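Local coordinates for protein nitroalkane oxidase (Podospora anserina, PDB 3MKH) that oxidises nitroalkanes to aldehydes or ketones with the help of FAD, consuming oxygen and releasing nitrite and hydrogen peroxide, at residues Ser318-Gln323 and Cys367-Asn372; Phe289-Lys294 and Gln382-Asp387; Ser273-Gly278 and Ala329-Ala334; Gly13-Ala18 and Val82-Ser87. All blocks are in the same frame, centred on the assembly; numbering follows the deposited sequence.

Interaction 1: residues Ser318-Gln323 and Cys367-Asn372; sequences SGVKIQ and CTDVIN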
loop_
_atom_site.group_PDB
_atom_site.type_symbol
_atom_site.label_atom_id
_atom_site.label_comp_id
_atom_site.label_asym_id
_atom_site.label_seq_id
_atom_site.Cartn_x
_atom_site.Cartn_y
_atom_site.Cartn_z
ATOM N N SER A 318 2.250 12.286 10.661
ATOM C CA SER A 318 3.183 11.448 11.398
ATOM C C SER A 318 3.630 10.279 10.519
ATOM O O SER A 318 4.781 9.843 10.593
ATOM C CB SER A 318 2.599 10.988 12.750
ATOM O OG SER A 318 1.495 10.126 12.571
ATOM N N GLY A 319 2.738 9.794 9.659
ATOM C CA GLY A 319 3.115 8.770 8.700
ATOM C C GLY A 319 4.252 9.237 7.795
ATOM O O GLY A 319 5.231 8.528 7.591
ATOM N N VAL A 320 4.126 10.444 7.254
ATOM C CA VAL A 320 5.210 11.017 6.473
ATOM C C VAL A 320 6.494 11.166 7.300
ATOM O O VAL A 320 7.571 10.853 6.821
ATOM C CB VAL A 320 4.823 12.385 5.872
ATOM C CG1 VAL A 320 6.045 13.030 5.224
ATOM C CG2 VAL A 320 3.675 12.225 4.854
ATOM N N LYS A 321 6.380 11.656 8.537
ATOM C CA LYS A 321 7.566 11.808 9.397
ATOM C C LYS A 321 8.278 10.463 9.615
ATOM O O LYS A 321 9.505 10.355 9.535
ATOM C CB LYS A 321 7.176 12.431 10.742
ATOM C CG LYS A 321 8.361 12.838 11.635
ATOM C CD LYS A 321 9.264 13.829 10.943
ATOM C CE LYS A 321 10.032 14.678 11.949
ATOM N NZ LYS A 321 10.944 13.867 12.815
ATOM N N ILE A 322 7.502 9.426 9.892
ATOM C CA ILE A 322 8.091 8.112 10.118
ATOM C C ILE A 322 8.865 7.630 8.892
ATOM O O ILE A 322 10.012 7.180 8.990
ATOM C CB ILE A 322 7.010 7.093 10.502
ATOM C CG1 ILE A 322 6.517 7.382 11.933
ATOM C CG2 ILE A 322 7.562 5.678 10.376
ATOM C CD1 ILE A 322 5.083 6.951 12.212
ATOM N N GLN A 323 8.235 7.719 7.726
ATOM C CA GLN A 323 8.876 7.274 6.489
ATOM C C GLN A 323 10.159 8.046 6.204
ATOM O O GLN A 323 11.149 7.472 5.712
ATOM C CB GLN A 323 7.897 7.390 5.317
ATOM C CG GLN A 323 6.693 6.422 5.423
ATOM C CD GLN A 323 7.111 4.969 5.251
ATOM O OE1 GLN A 323 7.915 4.641 4.372
ATOM N NE2 GLN A 323 6.562 4.093 6.086
ATOM N N CYS A 367 4.505 12.890 -0.848
ATOM C CA CYS A 367 3.929 14.048 -1.513
ATOM C C CYS A 367 2.422 13.864 -1.737
ATOM O O CYS A 367 1.646 14.809 -1.555
ATOM C CB CYS A 367 4.675 14.364 -2.813
ATOM S SG CYS A 367 6.345 15.034 -2.547
ATOM N N THR A 368 2.002 12.649 -2.099
ATOM C CA THR A 368 0.573 12.394 -2.304
ATOM C C THR A 368 -0.173 12.433 -0.970
ATOM O O THR A 368 -1.279 12.968 -0.895
ATOM C CB THR A 368 0.275 11.064 -3.094
ATOM O OG1 THR A 368 0.972 9.961 -2.502
ATOM C CG2 THR A 368 0.730 11.199 -4.535
ATOM N N ASP A 369 0.439 11.876 0.077
ATOM C CA ASP A 369 -0.153 11.921 1.420
ATOM C C ASP A 369 -0.332 13.351 1.897
ATOM O O ASP A 369 -1.359 13.705 2.475
ATOM C CB ASP A 369 0.730 11.193 2.440
ATOM C CG ASP A 369 0.473 9.705 2.486
ATOM O OD1 ASP A 369 -0.531 9.248 1.901
ATOM O OD2 ASP A 369 1.279 8.987 3.126
ATOM N N VAL A 370 0.694 14.173 1.694
ATOM C CA VAL A 370 0.629 15.551 2.151
ATOM C C VAL A 370 -0.437 16.360 1.393
ATOM O O VAL A 370 -1.126 17.208 1.964
ATOM C CB VAL A 370 2.027 16.201 2.063
ATOM C CG1 VAL A 370 1.915 17.674 2.010
ATOM C CG2 VAL A 370 2.883 15.722 3.256
ATOM N N ILE A 371 -0.583 16.091 0.104
ATOM C CA ILE A 371 -1.651 16.717 -0.680
ATOM C C ILE A 371 -3.035 16.375 -0.087
ATOM O O ILE A 371 -3.887 17.241 0.081
ATOM C CB ILE A 371 -1.527 16.310 -2.159
ATOM C CG1 ILE A 371 -0.407 17.132 -2.821
ATOM C CG2 ILE A 371 -2.859 16.468 -2.904
ATOM C CD1 ILE A 371 0.078 16.551 -4.154
ATOM N N ASN A 372 -3.246 15.113 0.261
ATOM C CA ASN A 372 -4.518 14.723 0.877
ATOM C C ASN A 372 -4.762 15.382 2.239
ATOM O O ASN A 372 -5.895 15.745 2.577
ATOM C CB ASN A 372 -4.612 13.194 0.962
ATOM C CG ASN A 372 -4.810 12.566 -0.401
ATOM O OD1 ASN A 372 -5.317 13.222 -1.297
ATOM N ND2 ASN A 372 -4.374 11.318 -0.584
#

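Interaction 2: residues Phe289-Lys294 and Gln382-Asp387; sequences FDAALK and QRPFSD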
loop_
_atom_site.group_PDB
_atom_site.type_symbol
_atom_site.label_atom_id
_atom_site.label_comp_id
_atom_site.label_asym_id
_atom_site.label_seq_id
_atom_site.Cartn_x
_atom_site.Cartn_y
_atom_site.Cartn_z
ATOM N N PHE A 289 6.906 17.514 4.465
ATOM C CA PHE A 289 6.504 17.491 5.870
ATOM C C PHE A 289 6.509 18.903 6.464
ATOM O O PHE A 289 5.545 19.317 7.104
ATOM C CB PHE A 289 7.421 16.583 6.690
ATOM C CG PHE A 289 7.096 16.584 8.154
ATOM C CD1 PHE A 289 6.169 15.688 8.674
ATOM C CD2 PHE A 289 7.689 17.500 9.006
ATOM C CE1 PHE A 289 5.853 15.696 10.034
ATOM C CE2 PHE A 289 7.384 17.521 10.355
ATOM C CZ PHE A 289 6.460 16.612 10.873
ATOM N N ASP A 290 7.596 19.639 6.256
ATOM C CA ASP A 290 7.709 21.000 6.781
ATOM C C ASP A 290 6.619 21.933 6.277
ATOM O O ASP A 290 6.071 22.723 7.049
ATOM C CB ASP A 290 9.067 21.604 6.431
ATOM C CG ASP A 290 10.211 21.029 7.278
ATOM O OD1 ASP A 290 9.959 20.266 8.234
ATOM O OD2 ASP A 290 11.373 21.354 6.975
ATOM N N ALA A 291 6.326 21.869 4.980
ATOM C CA ALA A 291 5.305 22.743 4.401
ATOM C C ALA A 291 3.896 22.418 4.925
ATOM O O ALA A 291 3.095 23.317 5.182
ATOM C CB ALA A 291 5.353 22.683 2.875
ATOM N N ALA A 292 3.601 21.137 5.094
ATOM C CA ALA A 292 2.307 20.716 5.648
ATOM C C ALA A 292 2.163 21.090 7.128
ATOM O O ALA A 292 1.096 21.542 7.569
ATOM C CB ALA A 292 2.097 19.208 5.450
ATOM N N LEU A 293 3.235 20.899 7.890
ATOM C CA LEU A 293 3.244 21.258 9.307
ATOM C C LEU A 293 3.068 22.763 9.460
ATOM O O LEU A 293 2.326 23.226 10.319
ATOM C CB LEU A 293 4.546 20.799 9.982
ATOM C CG LEU A 293 4.623 20.911 11.508
ATOM C CD1 LEU A 293 3.629 19.972 12.161
ATOM C CD2 LEU A 293 6.035 20.577 11.982
ATOM N N LYS A 294 3.738 23.527 8.606
ATOM C CA LYS A 294 3.599 24.979 8.604
ATOM C C LYS A 294 2.148 25.395 8.334
ATOM O O LYS A 294 1.588 26.243 9.029
ATOM C CB LYS A 294 4.520 25.589 7.549
ATOM C CG LYS A 294 4.557 27.120 7.538
ATOM C CD LYS A 294 5.725 27.608 6.668
ATOM C CE LYS A 294 6.092 29.065 6.947
ATOM N NZ LYS A 294 5.003 30.003 6.564
ATOM N N GLN A 382 0.182 28.513 -6.101
ATOM C CA GLN A 382 0.839 29.424 -5.162
ATOM C C GLN A 382 1.523 28.667 -4.010
ATOM O O GLN A 382 2.455 29.174 -3.396
ATOM C CB GLN A 382 -0.134 30.480 -4.605
ATOM C CG GLN A 382 0.097 31.849 -5.207
ATOM C CD GLN A 382 -0.744 32.958 -4.593
ATOM O OE1 GLN A 382 -0.816 34.048 -5.153
ATOM N NE2 GLN A 382 -1.369 32.698 -3.444
ATOM N N ARG A 383 1.057 27.457 -3.726
ATOM C CA ARG A 383 1.611 26.662 -2.643
ATOM C C ARG A 383 2.584 25.628 -3.239
ATOM O O ARG A 383 2.528 25.356 -4.427
ATOM C CB ARG A 383 0.476 25.993 -1.848
ATOM C CG ARG A 383 -0.508 26.978 -1.194
ATOM C CD ARG A 383 -1.456 26.264 -0.206
ATOM N NE ARG A 383 -2.474 27.187 0.297
ATOM C CZ ARG A 383 -2.326 27.932 1.387
ATOM N NH1 ARG A 383 -1.202 27.863 2.099
ATOM N NH2 ARG A 383 -3.300 28.746 1.766
ATOM N N PRO A 384 3.493 25.073 -2.419
ATOM C CA PRO A 384 4.590 24.251 -2.958
ATOM C C PRO A 384 4.261 22.785 -3.243
ATOM O O PRO A 384 5.119 22.111 -3.804
ATOM C CB PRO A 384 5.632 24.303 -1.843
ATOM C CG PRO A 384 4.802 24.391 -0.587
ATOM C CD PRO A 384 3.650 25.315 -0.971
ATOM N N PHE A 385 3.072 22.307 -2.874
ATOM C CA PHE A 385 2.797 20.868 -2.860
ATOM C C PHE A 385 2.772 20.220 -4.239
ATOM O O PHE A 385 3.256 19.104 -4.402
ATOM C CB PHE A 385 1.520 20.573 -2.061
ATOM C CG PHE A 385 1.561 21.148 -0.668
ATOM C CD1 PHE A 385 2.297 20.523 0.323
ATOM C CD2 PHE A 385 0.919 22.334 -0.371
ATOM C CE1 PHE A 385 2.369 21.059 1.604
ATOM C CE2 PHE A 385 0.994 22.889 0.902
ATOM C CZ PHE A 385 1.715 22.235 1.895
ATOM N N SER A 386 2.232 20.916 -5.233
ATOM C CA SER A 386 2.204 20.363 -6.582
ATOM C C SER A 386 3.626 20.201 -7.138
ATOM O O SER A 386 3.971 19.157 -7.692
ATOM C CB SER A 386 1.360 21.241 -7.511
ATOM O OG SER A 386 1.380 20.748 -8.832
ATOM N N ASP A 387 4.445 21.233 -6.982
ATOM C CA ASP A 387 5.822 21.176 -7.458
ATOM C C ASP A 387 6.599 20.075 -6.747
ATOM O O ASP A 387 7.443 19.419 -7.363
ATOM C CB ASP A 387 6.531 22.510 -7.250
ATOM C CG ASP A 387 6.114 23.561 -8.266
ATOM O OD1 ASP A 387 5.418 23.210 -9.253
ATOM O OD2 ASP A 387 6.499 24.734 -8.070
#

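Interaction 3: residues Ser273-Gly278 and Ala329-Ala334; sequences SAVLVG and ALTWKA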
loop_
_atom_site.group_PDB
_atom_site.type_symbol
_atom_site.label_atom_id
_atom_site.label_comp_id
_atom_site.label_asym_id
_atom_site.label_seq_id
_atom_site.Cartn_x
_atom_site.Cartn_y
_atom_site.Cartn_z
ATOM N N SER A 273 25.553 7.225 -7.169
ATOM C CA SER A 273 24.450 8.154 -7.404
ATOM C C SER A 273 23.163 7.657 -6.735
ATOM O O SER A 273 22.332 8.459 -6.297
ATOM C CB SER A 273 24.223 8.374 -8.902
ATOM O OG SER A 273 23.742 7.188 -9.516
ATOM N N ALA A 274 23.010 6.334 -6.663
ATOM C CA ALA A 274 21.851 5.713 -6.007
ATOM C C ALA A 274 21.714 6.174 -4.548
ATOM O O ALA A 274 20.607 6.425 -4.059
ATOM C CB ALA A 274 21.958 4.177 -6.078
ATOM N N VAL A 275 22.843 6.264 -3.854
ATOM C CA VAL A 275 22.849 6.741 -2.469
ATOM C C VAL A 275 22.341 8.177 -2.420
ATOM O O VAL A 275 21.537 8.544 -1.564
ATOM C CB VAL A 275 24.273 6.661 -1.841
ATOM C CG1 VAL A 275 24.297 7.272 -0.427
ATOM C CG2 VAL A 275 24.777 5.210 -1.809
ATOM N N LEU A 276 22.805 8.988 -3.365
ATOM C CA LEU A 276 22.476 10.410 -3.378
ATOM C C LEU A 276 21.024 10.642 -3.793
ATOM O O LEU A 276 20.412 11.611 -3.370
ATOM C CB LEU A 276 23.443 11.183 -4.274
ATOM C CG LEU A 276 24.699 11.750 -3.581
ATOM C CD1 LEU A 276 25.044 11.075 -2.257
ATOM C CD2 LEU A 276 25.888 11.816 -4.509
ATOM N N VAL A 277 20.479 9.743 -4.609
ATOM C CA VAL A 277 19.047 9.756 -4.907
ATOM C C VAL A 277 18.224 9.479 -3.643
ATOM O O VAL A 277 17.144 10.058 -3.445
ATOM C CB VAL A 277 18.669 8.766 -6.045
ATOM C CG1 VAL A 277 17.140 8.587 -6.126
ATOM C CG2 VAL A 277 19.216 9.279 -7.385
ATOM N N GLY A 278 18.744 8.606 -2.784
ATOM C CA GLY A 278 18.147 8.397 -1.474
ATOM C C GLY A 278 18.036 9.737 -0.766
ATOM O O GLY A 278 16.966 10.150 -0.288
ATOM N N ALA A 329 17.815 7.255 7.619
ATOM C CA ALA A 329 18.578 6.207 8.297
ATOM C C ALA A 329 19.148 5.215 7.285
ATOM O O ALA A 329 20.337 4.872 7.338
ATOM C CB ALA A 329 17.682 5.492 9.322
ATOM N N LEU A 330 18.295 4.765 6.359
ATOM C CA LEU A 330 18.705 3.845 5.304
ATOM C C LEU A 330 19.734 4.489 4.371
ATOM O O LEU A 330 20.745 3.872 4.029
ATOM C CB LEU A 330 17.490 3.345 4.493
ATOM C CG LEU A 330 17.882 2.422 3.326
ATOM C CD1 LEU A 330 18.681 1.247 3.836
ATOM C CD2 LEU A 330 16.664 1.928 2.552
ATOM N N THR A 331 19.475 5.731 3.956
ATOM C CA THR A 331 20.417 6.427 3.085
ATOM C C THR A 331 21.804 6.536 3.743
ATOM O O THR A 331 22.825 6.320 3.093
ATOM C CB THR A 331 19.909 7.829 2.684
ATOM O OG1 THR A 331 18.757 7.689 1.847
ATOM C CG2 THR A 331 20.979 8.586 1.914
ATOM N N TRP A 332 21.841 6.894 5.024
ATOM C CA TRP A 332 23.136 7.048 5.713
ATOM C C TRP A 332 23.850 5.703 5.905
ATOM O O TRP A 332 25.077 5.612 5.801
ATOM C CB TRP A 332 22.955 7.769 7.047
ATOM C CG TRP A 332 22.682 9.252 6.886
ATOM C CD1 TRP A 332 22.375 9.915 5.727
ATOM C CD2 TRP A 332 22.709 10.246 7.917
ATOM N NE1 TRP A 332 22.204 11.262 5.976
ATOM C CE2 TRP A 332 22.405 11.490 7.311
ATOM C CE3 TRP A 332 22.966 10.209 9.293
ATOM C CZ2 TRP A 332 22.345 12.681 8.037
ATOM C CZ3 TRP A 332 22.899 11.394 10.013
ATOM C CH2 TRP A 332 22.596 12.612 9.381
ATOM N N LYS A 333 23.086 4.655 6.189
ATOM C CA LYS A 333 23.677 3.315 6.268
ATOM C C LYS A 333 24.345 2.938 4.939
ATOM O O LYS A 333 25.490 2.467 4.911
ATOM C CB LYS A 333 22.627 2.271 6.690
ATOM C CG LYS A 333 23.078 0.825 6.517
ATOM C CD LYS A 333 24.271 0.474 7.401
ATOM C CE LYS A 333 24.799 -0.951 7.057
ATOM N NZ LYS A 333 25.935 -1.422 7.902
ATOM N N ALA A 334 23.630 3.144 3.835
ATOM C CA ALA A 334 24.171 2.853 2.514
ATOM C C ALA A 334 25.390 3.725 2.223
ATOM O O ALA A 334 26.370 3.250 1.657
ATOM C CB ALA A 334 23.099 3.061 1.422
#

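Interaction 4: residues Gly13-Ala18 and Val82-Ser87; sequences GTYQAA and VEECYS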
loop_
_atom_site.group_PDB
_atom_site.type_symbol
_atom_site.label_atom_id
_atom_site.label_comp_id
_atom_site.label_asym_id
_atom_site.label_seq_id
_atom_site.Cartn_x
_atom_site.Cartn_y
_atom_site.Cartn_z
ATOM N N GLY A 13 29.652 20.843 10.058
ATOM C CA GLY A 13 30.120 21.909 9.193
ATOM C C GLY A 13 29.515 21.794 7.805
ATOM O O GLY A 13 29.065 22.785 7.213
ATOM N N THR A 14 29.488 20.573 7.286
ATOM C CA THR A 14 28.891 20.322 5.985
ATOM C C THR A 14 27.413 20.705 5.978
ATOM O O THR A 14 26.953 21.362 5.052
ATOM C CB THR A 14 29.071 18.850 5.564
ATOM O OG1 THR A 14 30.467 18.584 5.380
ATOM C CG2 THR A 14 28.335 18.557 4.264
ATOM N N TYR A 15 26.685 20.304 7.016
ATOM C CA TYR A 15 25.268 20.653 7.142
ATOM C C TYR A 15 25.067 22.168 7.130
ATOM O O TYR A 15 24.227 22.682 6.398
ATOM C CB TYR A 15 24.673 20.057 8.419
ATOM C CG TYR A 15 23.212 20.411 8.657
ATOM C CD1 TYR A 15 22.234 20.087 7.721
ATOM C CD2 TYR A 15 22.813 21.068 9.814
ATOM C CE1 TYR A 15 20.903 20.409 7.929
ATOM C CE2 TYR A 15 21.471 21.399 10.036
ATOM C CZ TYR A 15 20.524 21.063 9.093
ATOM O OH TYR A 15 19.194 21.359 9.297
ATOM N N GLN A 16 25.846 22.882 7.939
ATOM C CA GLN A 16 25.718 24.335 8.008
ATOM C C GLN A 16 26.077 25.018 6.686
ATOM O O GLN A 16 25.368 25.935 6.242
ATOM C CB GLN A 16 26.540 24.908 9.170
ATOM C CG GLN A 16 26.015 24.504 10.539
ATOM C CD GLN A 16 24.557 24.886 10.733
ATOM O OE1 GLN A 16 24.076 25.884 10.175
ATOM N NE2 GLN A 16 23.838 24.090 11.521
ATOM N N ALA A 17 27.155 24.569 6.050
ATOM C CA ALA A 17 27.519 25.093 4.731
ATOM C C ALA A 17 26.429 24.803 3.689
ATOM O O ALA A 17 26.139 25.641 2.832
ATOM C CB ALA A 17 28.853 24.517 4.266
ATOM N N ALA A 18 25.836 23.613 3.759
ATOM C CA ALA A 18 24.766 23.248 2.824
ATOM C C ALA A 18 23.563 24.189 2.974
ATOM O O ALA A 18 22.993 24.651 1.983
ATOM C CB ALA A 18 24.345 21.800 3.037
ATOM N N VAL A 82 23.152 17.046 -0.296
ATOM C CA VAL A 82 22.073 16.797 -1.254
ATOM C C VAL A 82 20.675 16.899 -0.617
ATOM O O VAL A 82 19.751 17.462 -1.219
ATOM C CB VAL A 82 22.252 15.432 -1.960
ATOM C CG1 VAL A 82 21.023 15.082 -2.759
ATOM C CG2 VAL A 82 23.478 15.471 -2.872
ATOM N N GLU A 83 20.524 16.366 0.595
ATOM C CA GLU A 83 19.242 16.436 1.293
ATOM C C GLU A 83 18.840 17.897 1.505
ATOM O O GLU A 83 17.708 18.299 1.208
ATOM C CB GLU A 83 19.278 15.683 2.653
ATOM C CG GLU A 83 17.997 15.909 3.493
ATOM C CD GLU A 83 18.093 15.427 4.953
ATOM O OE1 GLU A 83 19.021 14.659 5.279
ATOM O OE2 GLU A 83 17.230 15.831 5.776
ATOM N N GLU A 84 19.769 18.692 2.025
ATOM C CA GLU A 84 19.484 20.089 2.261
ATOM C C GLU A 84 19.123 20.815 0.949
ATOM O O GLU A 84 18.137 21.551 0.893
ATOM C CB GLU A 84 20.674 20.769 2.962
ATOM C CG GLU A 84 20.483 22.282 3.177
ATOM C CD GLU A 84 19.261 22.623 4.039
ATOM O OE1 GLU A 84 18.800 21.772 4.840
ATOM O OE2 GLU A 84 18.767 23.755 3.917
ATOM N N CYS A 85 19.917 20.613 -0.100
ATOM C CA CYS A 85 19.658 21.308 -1.365
ATOM C C CYS A 85 18.303 20.947 -1.951
ATOM O O CYS A 85 17.561 21.830 -2.399
ATOM C CB CYS A 85 20.766 21.053 -2.388
ATOM S SG CYS A 85 22.312 21.819 -1.929
ATOM N N TYR A 86 17.968 19.662 -1.932
ATOM C CA TYR A 86 16.681 19.217 -2.435
ATOM C C TYR A 86 15.489 19.664 -1.598
ATOM O O TYR A 86 14.376 19.795 -2.115
ATOM C CB TYR A 86 16.649 17.696 -2.674
ATOM C CG TYR A 86 16.713 17.374 -4.140
ATOM C CD1 TYR A 86 17.817 17.761 -4.891
ATOM C CD2 TYR A 86 15.663 16.741 -4.788
ATOM C CE1 TYR A 86 17.893 17.507 -6.238
ATOM C CE2 TYR A 86 15.727 16.484 -6.165
ATOM C CZ TYR A 86 16.852 16.872 -6.869
ATOM O OH TYR A 86 16.968 16.633 -8.216
ATOM N N SER A 87 15.708 19.912 -0.314
ATOM C CA SER A 87 14.621 20.395 0.512
ATOM C C SER A 87 14.313 21.847 0.154
ATOM O O SER A 87 13.279 22.378 0.541
ATOM C CB SER A 87 14.967 20.281 2.004
ATOM O OG SER A 87 15.837 21.330 2.419
HETATM O O HOH W 1 18.055 22.682 7.337
#

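Interaction 1: residues Ser318-Gln323 and Cys367-Asn372
In the helical C-terminal domain of the acyl-CoA dehydrogenase fold, Val320 of helix 311-340 packs against Asp369 and Val370 of helix 345-374. The segments approach most closely at Val320 and Asp369, whose CA atoms lie 7.4 Å apart. No hydrogen bond crosses the gap, so the contact rests on van der Waals packing alone. Val320 directs its CB toward the other helix and does all the touching from its own side. With CG1 anti to the backbone N (chi1 172°), CG2 takes the place beside that nitrogen and becomes the branch that reaches across. From Asp369 it meets the aliphatic part: the side chains slide past each other in opposite directions, and the carboxylate turns instead to Lys365 one helical turn earlier, with which OD2 forms a salt bridge. An apolar surface is thus offered to the valine while the charge is answered within the same helix. Val370 crosses Val320 at about a right angle, and the two valines meet methyl to methyl. The hydrophobic patch runs on beyond this pair, because Val320 also touches Phe289, and Val370 touches Phe385 and Ala292. Lys321, next to Val320, faces the subunit interface, where it pairs with Glu350 of a neighbouring subunit. At the end of 367-372 stands Asn372, an FAD-binding residue, although the touching side chains lie apart from the cofactor: that of Val370 is about 10 Å from it. Val320 CG2 is shared evenly between its partners, 3.9 Å from Asp369 CB and 3.9 Å from Val370 CG2.

Interaction 2: residues Phe289-Lys294 and Gln382-Asp387
Apolar contacts carry the meeting of Ala291 with Phe385 and Pro384. The methyl of Ala291 comes in obliquely to the phenyl ring, with CB 3.6 Å from Phe385 CE1, and the same methyl lies 3.9 Å from Pro384 CG. Ala292 CB is farther off, 4.3 Å from Phe385 CE1. Pro384 also touches its neighbour: its CG stands 4.3 Å above the Phe385 ring plane, over the ring centre and on the same side as the Ala291 methyl. Phe385 has CG anti to its carbonyl carbon (chi1 -54°), a setting that carries the ring across to helix 262-298.

Here segment 382-387 packs on a long helix, 262-298, of the acyl-CoA dehydrogenase C-terminal domain. The ring also packs on Val370, Ile371 and the FAD-binding Val374, all from helix 345-374. Replacing Phe385 by an alanine would probably open a gap beside Ala291 and deprive Val374 of a packing partner.

Polar backbone atoms also come near the ring, though none bonds across the contact. Ala292 N lies at the ring edge, close to its plane, 3.7 Å from Phe385 CE1, while Ala291 O is 3.7 Å from Phe385 CZ.

Interaction 3: residues Ser273-Gly278 and Ala329-Ala334
The flat groups that Thr331 meets are peptide groups of Val275 and Gly278. Thr331 OG1 sits over one face of the Gly278 carbonyl group, almost directly above its carbon, 3.4 Å from Gly278 C. The methyl reaches the other peptide from beyond its oxygen: Thr331 CG2 is 3.5 Å from Val275 O. This division follows from chi1 of -67°, which sets CG2 anti to the backbone N and OG1 beside it.

The hydroxyl is bonded within its own helix, to Ala327 O, so its place over Gly278 is one of close packing. Glycine makes that possible: a CB there would run into OG1, and the CA atoms of Gly278 and Thr331 come within 5.5 Å. Val275 CG2 rests 4.2 Å from Ala334 CB. With an alanine in place of Thr331, a gap would probably open over Gly278 and Val275, and Ala327 O would lose its side-chain partner.

The two segments run nearly antiparallel, their axes 157° apart and 9.0 Å at closest approach. Ser273 OG hydrogen-bonds Asp399, probably the proton acceptor, so helix 262-298 borders the active site. Antiparallel pairing of long helices like this builds the C-terminal helical bundle of the acyl-CoA dehydrogenase fold.

Interaction 4: residues Gly13-Ala18 and Val82-Ser87
Tyr15 and Glu84 both extend CG anti to the backbone N, and so bring their ends together between the helices. Glu84 then bends at chi2 (60°), which lays CG against the backbone of Ala18 and turns the carboxylate to the tyrosine. Ring and carboxylate stand almost perpendicular, their planes 86° apart, with Tyr15 CE1 4.0 Å from Glu84 OE1.

A water joins the two groups: it lies 2.6 Å from Tyr15 OH and donates a bond to Glu84 OE1 at 2.8 Å. The same carboxylate oxygen also receives Arg286 in a salt bridge, a pairing likely to favour the charged form of Glu84. Helices 9-33 and 75-88, which meet here, belong to the N-terminal helical domain of the acyl-CoA dehydrogenase fold. Arg286, on helix 262-298 of the C-terminal domain, ties Glu84 and with it helix 75-88 to that domain. On the subunit interface, Tyr15 stacks with Tyr426 of a neighbouring subunit.

Apart from the water bridge, the contact is largely aliphatic. Ala18 points at Glu84, with its CB 3.8 Å from Glu84 CB, and Glu84 CG is 3.6 Å from Ala18 C. Within 82-87, Ser87 OG donates to Glu84 O at 2.8 Å.

Interaction 4 closes first along the chain, within the N-terminal helical domain; the other three belong to the C-terminal domain. There interaction 1 is nested inside the loop closed by interaction 2, while interaction 3 alternates with both, sharing helix 311-340 with interaction 1 and helix 262-298 with interaction 2. Interactions 1 and 2 have centres 11 Å apart and merge into one apolar patch. Interaction 3 lies along the same long helices, its centre about 20 Å from that of interaction 1, and touches interaction 4 through Leu276 and Val82. Interactions 1 and 2 thus hold one part of the bundle and interaction 3 another, and all four reach a neighbouring subunit of the homotetramer.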